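Local atomic coordinates of type IV pilus secretin PilQ family protein (PDB entry 6W6M), a protein that probably forms the outer-membrane channel through which the type IV competence pilus of Vibrio cholerae passes, as a secretin assembled from fourteen subunits. Residues P317-V321 and I427-K431; V482-G488 and S500-I506. Numbering follows the deposited sequence.

How the interactions relate
Interaction 1 comes first along the chain and interaction 2 follows it in series; their centres are about 29 Å apart and their nearest atoms about 13 Å, so they do not touch. Interaction 1 joins the start of strand 320-347 to the end of strand 404-429, in the sheet of long strands. Just beyond it the chain enters strand 434-444, the first of the four-stranded antiparallel sheet whose last two strands form interaction 2. The two contacts therefore belong to different sheets, consistent with the outer and inner walls of the double-walled secretin barrel. Both reach the same neighbouring copy of the protein, tying the strand pairings within one chain to the assembly of the ring.

Interaction 1 of 2, residues P317-V321 and I427-K431; sequences PVKQV and ITTNK
This short antiparallel strand pairing lies where strand 320-347 begins and strand 404-429 ends, at one end of the long-stranded secretin sheet. V318 and K319 lead in as extended loop; the end-to-end directions of 318-321 and 427-430 differ by 135°, so the two chains cross obliquely, not exactly antiparallel. I427 opens the second segment: its CA lies 3.3 Å from V321 O in a CA-H...O contact, and its beta-branched side chain suits an extended backbone. T428, nearly fully stretched at phi/psi -157°/176°, forms the hydrogen-bonded pair with V321, CA-CA 5.6 Å: T428 N donates to V321 O at 3.0 Å, and V321 N to T428 O at 2.9 Å. T428 O also lies 3.2 Å from Q320 CA. V321 (chi1 t) and T428 (chi1 t) share a face that meets strand 456-471, V321 touching I470 and T428 touching P468, so a compact valine fits this buried place. T429 (chi1 m) forms the non-hydrogen-bonded pair with Q320 (chi1 m, chi2 t), CA-CA 4.5 Å. These two face another copy of the protein, the second subunit, through weak hydrogen bonds of T429 OG1 with Q509 O and of Q320 OE1 with L511 N, both of the second subunit; their polar ends suit that interface. N430 leaves the strand, just before K431 turns the chain with left-handed phi/psi of 71°/26°, yet N430 N still donates to K319 O at 3.2 Å, with an N-H...O angle of 158°.

Interaction 2 of 2, residues V482-G488 and S500-I506; sequences VTQDRRG and SIDTQRI
Two neighbouring strands of a beta hairpin, 475-493 and 496-513, pair antiparallel here, the last two of this chain's four-stranded sheet, which, as in other secretins, probably contributes to the inner gate wall. Both backbones are extended; 482-484 and 486-488 run at 165° and 136° to 500-506. V482-I506 (CA-CA 5.6 Å) and R486-D502 (5.3 Å) are hydrogen-bonded pairs, T483-R505 (4.5 Å) and R487-I501 (4.8 Å) non-hydrogen-bonded. V482 N donates to I506 O (3.0 Å), I506 N to V482 O (3.2 Å), Q484 N to Q504 O (3.0 Å), R486 N to D502 O (2.9 Å), D502 N to R486 O (3.1 Å) and G488 N to S500 O (2.7 Å). Glycine suits 488: a CB would sit tightly, 3.1 Å from S500 OG. V482 (chi1 t) sets CB 4.1 Å from I506 CG2, a buried apolar pair. At D485, chi1 near -44° lets OD1 weakly accept from Q504 N (3.5 Å) and OD2 make a long salt bridge with R505 NH2 (3.5 Å). R505 NH1 has its stronger partner in E441 of a third subunit, another copy of the protein, whose strand pairs with 501-506. An arginine between two carboxylates thus couples the hairpin to the sheet running on through the ring.

Interaction 1 of 2, residues P317-V321 and I427-K431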
loop_
_atom_site.group_PDB
_atom_site.type_symbol
_atom_site.label_atom_id
_atom_site.label_comp_id
_atom_site.label_asym_id
_atom_site.label_seq_id
_atom_site.Cartn_x
_atom_site.Cartn_y
_atom_site.Cartn_z
ATOM N N PRO A 317 33.709 -33.577 -33.928
ATOM C CA PRO A 317 33.615 -32.300 -34.641
ATOM C C PRO A 317 32.371 -32.233 -35.512
ATOM O O PRO A 317 31.945 -33.227 -36.102
ATOM C CB PRO A 317 34.889 -32.278 -35.489
ATOM C CG PRO A 317 35.281 -33.690 -35.617
ATOM C CD PRO A 317 34.893 -34.342 -34.340
ATOM N N VAL A 318 31.795 -31.035 -35.597
ATOM C CA VAL A 318 30.562 -30.809 -36.335
ATOM C C VAL A 318 30.861 -30.010 -37.600
ATOM O O VAL A 318 31.977 -29.555 -37.828
ATOM C CB VAL A 318 29.490 -30.103 -35.487
ATOM C CG1 VAL A 318 29.087 -30.972 -34.331
ATOM C CG2 VAL A 318 29.998 -28.780 -34.992
ATOM N N LYS A 319 29.833 -29.863 -38.427
ATOM C CA LYS A 319 29.906 -29.163 -39.700
ATOM C C LYS A 319 29.619 -27.675 -39.519
ATOM O O LYS A 319 29.115 -27.229 -38.488
ATOM C CB LYS A 319 28.914 -29.766 -40.691
ATOM C CG LYS A 319 29.201 -31.177 -41.101
ATOM C CD LYS A 319 30.454 -31.241 -41.920
ATOM C CE LYS A 319 30.601 -32.594 -42.577
ATOM N NZ LYS A 319 29.519 -32.840 -43.557
ATOM N N GLN A 320 29.911 -26.900 -40.555
ATOM C CA GLN A 320 29.663 -25.469 -40.561
ATOM C C GLN A 320 28.909 -25.086 -41.819
ATOM O O GLN A 320 29.137 -25.653 -42.887
ATOM C CB GLN A 320 30.954 -24.686 -40.484
ATOM C CG GLN A 320 31.666 -24.841 -39.187
ATOM C CD GLN A 320 32.960 -24.111 -39.188
ATOM O OE1 GLN A 320 33.465 -23.732 -38.143
ATOM N NE2 GLN A 320 33.529 -23.928 -40.359
ATOM N N VAL A 321 28.014 -24.119 -41.684
ATOM C CA VAL A 321 27.127 -23.697 -42.759
ATOM C C VAL A 321 27.290 -22.202 -42.975
ATOM O O VAL A 321 27.527 -21.446 -42.028
ATOM C CB VAL A 321 25.656 -24.047 -42.451
ATOM C CG1 VAL A 321 24.747 -23.500 -43.509
ATOM C CG2 VAL A 321 25.483 -25.528 -42.354
ATOM N N ILE A 427 28.382 -17.234 -41.168
ATOM C CA ILE A 427 28.855 -18.608 -41.041
ATOM C C ILE A 427 28.622 -19.041 -39.598
ATOM O O ILE A 427 28.737 -18.228 -38.679
ATOM C CB ILE A 427 30.334 -18.760 -41.454
ATOM C CG1 ILE A 427 30.496 -18.484 -42.940
ATOM C CG2 ILE A 427 30.879 -20.132 -41.107
ATOM C CD1 ILE A 427 31.902 -18.353 -43.382
ATOM N N THR A 428 28.244 -20.299 -39.399
ATOM C CA THR A 428 27.899 -20.785 -38.065
ATOM C C THR A 428 28.066 -22.300 -38.026
ATOM O O THR A 428 28.334 -22.938 -39.044
ATOM C CB THR A 428 26.476 -20.369 -37.678
ATOM O OG1 THR A 428 26.239 -20.672 -36.301
ATOM C CG2 THR A 428 25.458 -21.089 -38.529
ATOM N N THR A 429 27.853 -22.852 -36.827
ATOM C CA THR A 429 27.962 -24.308 -36.550
ATOM C C THR A 429 26.556 -24.923 -36.551
ATOM O O THR A 429 25.612 -24.220 -36.158
ATOM C CB THR A 429 28.668 -24.565 -35.205
ATOM O OG1 THR A 429 29.994 -24.029 -35.248
ATOM C CG2 THR A 429 28.899 -26.055 -35.000
ATOM N N ASN A 430 26.431 -26.180 -36.991
ATOM C CA ASN A 430 25.148 -26.854 -37.117
ATOM C C ASN A 430 24.366 -26.819 -35.808
ATOM O O ASN A 430 24.906 -27.097 -34.739
ATOM C CB ASN A 430 25.383 -28.297 -37.561
ATOM C CG ASN A 430 24.121 -28.995 -37.996
ATOM O OD1 ASN A 430 23.207 -28.372 -38.509
ATOM N ND2 ASN A 430 24.080 -30.300 -37.823
ATOM N N LYS A 431 23.083 -26.467 -35.910
ATOM C CA LYS A 431 22.129 -26.447 -34.795
ATOM C C LYS A 431 22.405 -25.314 -33.811
ATOM O O LYS A 431 22.024 -25.379 -32.647
ATOM C CB LYS A 431 22.096 -27.787 -34.058
ATOM C CG LYS A 431 21.632 -28.989 -34.863
ATOM C CD LYS A 431 20.156 -28.959 -35.142
ATOM C CE LYS A 431 19.361 -28.687 -33.894
ATOM N NZ LYS A 431 18.096 -29.454 -33.863
#

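Interaction 2 of 2, residues V482-G488 and S500-I506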
loop_
_atom_site.group_PDB
_atom_site.type_symbol
_atom_site.label_atom_id
_atom_site.label_comp_id
_atom_site.label_asym_id
_atom_site.label_seq_id
_atom_site.Cartn_x
_atom_site.Cartn_y
_atom_site.Cartn_z
ATOM N N VAL A 482 14.243 -12.558 -41.365
ATOM C CA VAL A 482 14.991 -11.508 -42.128
ATOM C C VAL A 482 14.200 -10.193 -42.089
ATOM O O VAL A 482 13.039 -10.207 -42.528
ATOM C CB VAL A 482 15.217 -11.952 -43.586
ATOM C CG1 VAL A 482 15.956 -10.901 -44.397
ATOM C CG2 VAL A 482 15.921 -13.296 -43.672
ATOM N N THR A 483 14.788 -9.099 -41.577
ATOM C CA THR A 483 14.057 -7.840 -41.496
ATOM C C THR A 483 14.866 -6.698 -42.089
ATOM O O THR A 483 16.089 -6.761 -42.184
ATOM C CB THR A 483 13.668 -7.451 -40.052
ATOM O OG1 THR A 483 14.740 -6.740 -39.429
ATOM C CG2 THR A 483 13.331 -8.656 -39.212
ATOM N N GLN A 484 14.155 -5.630 -42.444
ATOM C CA GLN A 484 14.769 -4.395 -42.922
ATOM C C GLN A 484 13.908 -3.205 -42.514
ATOM O O GLN A 484 12.998 -2.834 -43.251
ATOM C CB GLN A 484 14.930 -4.433 -44.427
ATOM C CG GLN A 484 15.776 -3.330 -44.955
ATOM C CD GLN A 484 15.868 -3.349 -46.440
ATOM O OE1 GLN A 484 16.851 -2.904 -47.009
ATOM N NE2 GLN A 484 14.843 -3.866 -47.086
ATOM N N ASP A 485 14.213 -2.582 -41.382
ATOM C CA ASP A 485 13.438 -1.463 -40.856
ATOM C C ASP A 485 14.235 -0.167 -40.933
ATOM O O ASP A 485 15.457 -0.167 -41.032
ATOM C CB ASP A 485 13.017 -1.711 -39.412
ATOM C CG ASP A 485 12.512 -3.104 -39.185
ATOM O OD1 ASP A 485 11.845 -3.660 -40.074
ATOM O OD2 ASP A 485 12.789 -3.655 -38.103
ATOM N N ARG A 486 13.509 0.941 -40.858
ATOM C CA ARG A 486 14.089 2.273 -40.906
ATOM C C ARG A 486 13.366 3.185 -39.934
ATOM O O ARG A 486 12.340 2.823 -39.374
ATOM C CB ARG A 486 13.940 2.863 -42.302
ATOM C CG ARG A 486 14.757 2.189 -43.385
ATOM C CD ARG A 486 14.385 2.760 -44.741
ATOM N NE ARG A 486 12.994 2.467 -45.075
ATOM C CZ ARG A 486 12.397 2.843 -46.200
ATOM N NH1 ARG A 486 13.064 3.541 -47.109
ATOM N NH2 ARG A 486 11.127 2.526 -46.414
ATOM N N ARG A 487 13.906 4.379 -39.748
ATOM C CA ARG A 487 13.304 5.369 -38.868
ATOM C C ARG A 487 12.356 6.214 -39.701
ATOM O O ARG A 487 12.728 6.686 -40.777
ATOM C CB ARG A 487 14.383 6.228 -38.213
ATOM C CG ARG A 487 13.873 7.452 -37.529
ATOM C CD ARG A 487 14.974 8.442 -37.314
ATOM N NE ARG A 487 14.489 9.632 -36.634
ATOM C CZ ARG A 487 15.231 10.696 -36.369
ATOM N NH1 ARG A 487 16.500 10.720 -36.731
ATOM N NH2 ARG A 487 14.703 11.735 -35.750
ATOM N N GLY A 488 11.129 6.378 -39.224
ATOM C CA GLY A 488 10.103 7.093 -39.937
ATOM C C GLY A 488 9.868 8.487 -39.399
ATOM O O GLY A 488 10.733 9.095 -38.761
ATOM N N SER A 500 8.255 7.099 -35.201
ATOM C CA SER A 500 7.667 5.890 -35.756
ATOM C C SER A 500 8.688 5.150 -36.616
ATOM O O SER A 500 9.735 5.681 -36.972
ATOM C CB SER A 500 6.413 6.228 -36.559
ATOM O OG SER A 500 6.722 7.027 -37.678
ATOM N N ILE A 501 8.372 3.902 -36.946
ATOM C CA ILE A 501 9.294 3.003 -37.629
ATOM C C ILE A 501 8.605 2.398 -38.841
ATOM O O ILE A 501 7.427 2.043 -38.772
ATOM C CB ILE A 501 9.793 1.901 -36.670
ATOM C CG1 ILE A 501 10.644 2.516 -35.562
ATOM C CG2 ILE A 501 10.581 0.843 -37.403
ATOM C CD1 ILE A 501 10.963 1.586 -34.441
ATOM N N ASP A 502 9.333 2.281 -39.950
ATOM C CA ASP A 502 8.854 1.631 -41.167
ATOM C C ASP A 502 9.526 0.275 -41.335
ATOM O O ASP A 502 10.754 0.195 -41.334
ATOM C CB ASP A 502 9.145 2.491 -42.389
ATOM C CG ASP A 502 8.288 3.719 -42.448
ATOM O OD1 ASP A 502 7.280 3.788 -41.721
ATOM O OD2 ASP A 502 8.618 4.629 -43.228
ATOM N N THR A 503 8.733 -0.780 -41.531
ATOM C CA THR A 503 9.221 -2.149 -41.416
ATOM C C THR A 503 8.955 -2.981 -42.665
ATOM O O THR A 503 8.053 -2.691 -43.446
ATOM C CB THR A 503 8.589 -2.865 -40.193
ATOM O OG1 THR A 503 7.163 -2.887 -40.312
ATOM C CG2 THR A 503 8.956 -2.163 -38.909
ATOM N N GLN A 504 9.779 -4.015 -42.844
ATOM C CA GLN A 504 9.547 -5.149 -43.738
ATOM C C GLN A 504 10.072 -6.386 -43.040
ATOM O O GLN A 504 11.220 -6.394 -42.607
ATOM C CB GLN A 504 10.263 -5.004 -45.073
ATOM C CG GLN A 504 9.765 -3.914 -45.934
ATOM C CD GLN A 504 10.566 -3.789 -47.197
ATOM O OE1 GLN A 504 11.722 -4.176 -47.245
ATOM N NE2 GLN A 504 9.954 -3.248 -48.231
ATOM N N ARG A 505 9.254 -7.423 -42.923
ATOM C CA ARG A 505 9.623 -8.576 -42.121
ATOM C C ARG A 505 9.126 -9.854 -42.767
ATOM O O ARG A 505 8.058 -9.894 -43.369
ATOM C CB ARG A 505 9.062 -8.472 -40.702
ATOM C CG ARG A 505 9.768 -7.468 -39.858
ATOM C CD ARG A 505 9.052 -7.172 -38.574
ATOM N NE ARG A 505 9.730 -6.089 -37.871
ATOM C CZ ARG A 505 9.265 -5.477 -36.789
ATOM N NH1 ARG A 505 8.104 -5.832 -36.267
ATOM N NH2 ARG A 505 9.961 -4.497 -36.236
ATOM N N ILE A 506 9.908 -10.914 -42.608
ATOM C CA ILE A 506 9.482 -12.241 -43.018
ATOM C C ILE A 506 10.116 -13.256 -42.081
ATOM O O ILE A 506 11.300 -13.166 -41.743
ATOM C CB ILE A 506 9.817 -12.506 -44.505
ATOM C CG1 ILE A 506 9.235 -13.836 -44.955
ATOM C CG2 ILE A 506 11.298 -12.466 -44.766
ATOM C CD1 ILE A 506 9.250 -14.012 -46.412
#